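PDB 1VPY: PROTEIN (hypothetical protein EF0366) from Enterococcus faecalis, which is of unknown function but belongs to the DUF72 family and folds as a TIM alpha/beta barrel. Local coordinates for residues M75-G80 with F117-S122. Sequence-based numbering, arbitrary orientation.
Sequences MKVYSG and FLVQFS
Neighbouring parallel strands of the barrel wall, 72-76 and 114-120, meet here at their C-terminal ends through Met75 with Phe117 and Lys76 with Leu118. Two backbone bonds fix the register: Leu118 N donates to Met75 O at 2.8 Å, and Val77 N to Leu118 O at 3.0 Å with a nearly straight N-H...O angle of 169°. Side chains then sort by face. On the outer face, where Met75 touches Leu108 and Phe117 touches Ile109 of helix 106-109, selenomethionine Met75 sets CB 3.7 Å from Phe117 CD1, while its bent chain carries the selenium away. Val77 CG1 lies 3.7 Å from Phe117 CB and 3.8 Å from Val119 CG2, so the first residue after strand 72-76 still packs on strand 114-120. On the interior, where Leu118 and Gln120 reach Arg204 of the non-adjacent strand 201-205, Lys76 has CG anti to its backbone N (chi1 -164°) and an extended chain beyond, which passes Leu118 and lets NZ donate a hydrogen bond to Gln120 OE1 (3.0 Å) in the carbonyl plane. Such polar side chains inside the C-terminal mouth, with apolar ones turned to the helices outside, are characteristic of the TIM barrel, whose active sites usually occupy this end.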
loop_
_atom_site.group_PDB
_atom_site.type_symbol
_atom_site.label_atom_id
_atom_site.label_comp_id
_atom_site.label_asym_id
_atom_site.label_seq_id
_atom_site.Cartn_x
_atom_site.Cartn_y
_atom_site.Cartn_z
HETATM N N MSE A 75 -0.706 -4.070 -5.506
HETATM C CA MSE A 75 -0.746 -5.486 -5.259
HETATM C C MSE A 75 -0.059 -5.808 -3.940
HETATM O O MSE A 75 1.143 -5.620 -3.801
HETATM C CB MSE A 75 -0.067 -6.213 -6.419
HETATM C CG MSE A 75 -0.366 -7.693 -6.481
HETATM SE SE MSE A 75 -2.295 -8.062 -6.680
HETATM C CE MSE A 75 -2.730 -6.769 -8.219
ATOM N N LYS A 76 -0.825 -6.281 -2.964
ATOM C CA LYS A 76 -0.239 -6.681 -1.696
ATOM C C LYS A 76 0.486 -8.017 -1.866
ATOM O O LYS A 76 -0.104 -8.987 -2.337
ATOM C CB LYS A 76 -1.308 -6.767 -0.610
ATOM C CG LYS A 76 -0.732 -6.799 0.800
ATOM C CD LYS A 76 -1.800 -6.602 1.854
ATOM C CE LYS A 76 -1.151 -6.583 3.226
ATOM N NZ LYS A 76 -2.126 -6.764 4.315
ATOM N N VAL A 77 1.764 -8.058 -1.502
ATOM C CA VAL A 77 2.586 -9.272 -1.640
ATOM C C VAL A 77 2.152 -10.411 -0.709
ATOM O O VAL A 77 1.500 -10.180 0.318
ATOM C CB VAL A 77 4.104 -8.981 -1.425
ATOM C CG1 VAL A 77 4.579 -7.884 -2.361
ATOM C CG2 VAL A 77 4.391 -8.618 0.018
ATOM N N TYR A 78 2.519 -11.633 -1.085
ATOM C CA TYR A 78 2.225 -12.827 -0.297
ATOM C C TYR A 78 2.688 -12.680 1.162
ATOM O O TYR A 78 3.790 -12.198 1.426
ATOM C CB TYR A 78 2.856 -14.068 -0.958
ATOM C CG TYR A 78 2.587 -15.374 -0.234
ATOM C CD1 TYR A 78 1.288 -15.870 -0.104
ATOM C CD2 TYR A 78 3.633 -16.115 0.323
ATOM C CE1 TYR A 78 1.035 -17.069 0.569
ATOM C CE2 TYR A 78 3.392 -17.310 0.994
ATOM C CZ TYR A 78 2.092 -17.782 1.113
ATOM O OH TYR A 78 1.844 -18.968 1.774
ATOM N N SER A 79 1.833 -13.095 2.097
ATOM C CA SER A 79 2.101 -12.955 3.535
ATOM C C SER A 79 3.499 -13.416 3.952
ATOM O O SER A 79 4.122 -12.811 4.826
ATOM C CB SER A 79 1.025 -13.660 4.373
ATOM O OG SER A 79 0.874 -15.019 3.997
ATOM N N GLY A 80 3.978 -14.484 3.319
ATOM C CA GLY A 80 5.322 -15.000 3.556
ATOM C C GLY A 80 6.436 -14.013 3.257
ATOM O O GLY A 80 7.479 -14.030 3.916
ATOM N N PHE A 117 3.950 -2.906 -5.593
ATOM C CA PHE A 117 3.751 -4.028 -4.676
ATOM C C PHE A 117 3.777 -3.500 -3.251
ATOM O O PHE A 117 4.728 -2.813 -2.864
ATOM C CB PHE A 117 4.824 -5.107 -4.849
ATOM C CG PHE A 117 4.698 -5.877 -6.125
ATOM C CD1 PHE A 117 3.580 -6.666 -6.368
ATOM C CD2 PHE A 117 5.694 -5.815 -7.085
ATOM C CE1 PHE A 117 3.454 -7.377 -7.555
ATOM C CE2 PHE A 117 5.580 -6.520 -8.280
ATOM C CZ PHE A 117 4.460 -7.300 -8.517
ATOM N N LEU A 118 2.734 -3.791 -2.478
ATOM C CA LEU A 118 2.710 -3.369 -1.081
ATOM C C LEU A 118 3.258 -4.474 -0.205
ATOM O O LEU A 118 2.707 -5.564 -0.147
ATOM C CB LEU A 118 1.308 -2.933 -0.619
ATOM C CG LEU A 118 1.079 -2.797 0.894
ATOM C CD1 LEU A 118 1.867 -1.645 1.534
ATOM C CD2 LEU A 118 -0.397 -2.672 1.191
ATOM N N VAL A 119 4.374 -4.189 0.450
ATOM C CA VAL A 119 4.939 -5.099 1.437
ATOM C C VAL A 119 4.650 -4.468 2.796
ATOM O O VAL A 119 5.274 -3.475 3.181
ATOM C CB VAL A 119 6.456 -5.313 1.224
ATOM C CG1 VAL A 119 6.990 -6.380 2.163
ATOM C CG2 VAL A 119 6.758 -5.690 -0.224
ATOM N N GLN A 120 3.682 -5.046 3.503
ATOM C CA GLN A 120 3.169 -4.484 4.744
ATOM C C GLN A 120 3.552 -5.371 5.940
ATOM O O GLN A 120 3.114 -6.520 6.023
ATOM C CB GLN A 120 1.650 -4.316 4.611
ATOM C CG GLN A 120 0.941 -3.738 5.824
ATOM C CD GLN A 120 0.492 -4.809 6.784
ATOM O OE1 GLN A 120 -0.300 -5.691 6.433
ATOM N NE2 GLN A 120 1.000 -4.751 8.006
ATOM N N PHE A 121 4.362 -4.833 6.855
ATOM C CA PHE A 121 4.903 -5.609 7.986
ATOM C C PHE A 121 4.091 -5.490 9.267
ATOM O O PHE A 121 3.304 -4.570 9.435
ATOM C CB PHE A 121 6.358 -5.220 8.268
ATOM C CG PHE A 121 7.300 -5.571 7.160
ATOM C CD1 PHE A 121 7.870 -6.835 7.092
ATOM C CD2 PHE A 121 7.604 -4.647 6.172
ATOM C CE1 PHE A 121 8.740 -7.172 6.060
ATOM C CE2 PHE A 121 8.472 -4.972 5.137
ATOM C CZ PHE A 121 9.045 -6.241 5.085
ATOM N N SER A 122 4.306 -6.424 10.181
ATOM C CA SER A 122 3.586 -6.437 11.452
ATOM C C SER A 122 4.169 -5.486 12.487
ATOM O O SER A 122 5.252 -4.914 12.301
ATOM C CB SER A 122 3.566 -7.848 12.016
ATOM O OG SER A 122 2.876 -8.696 11.127
#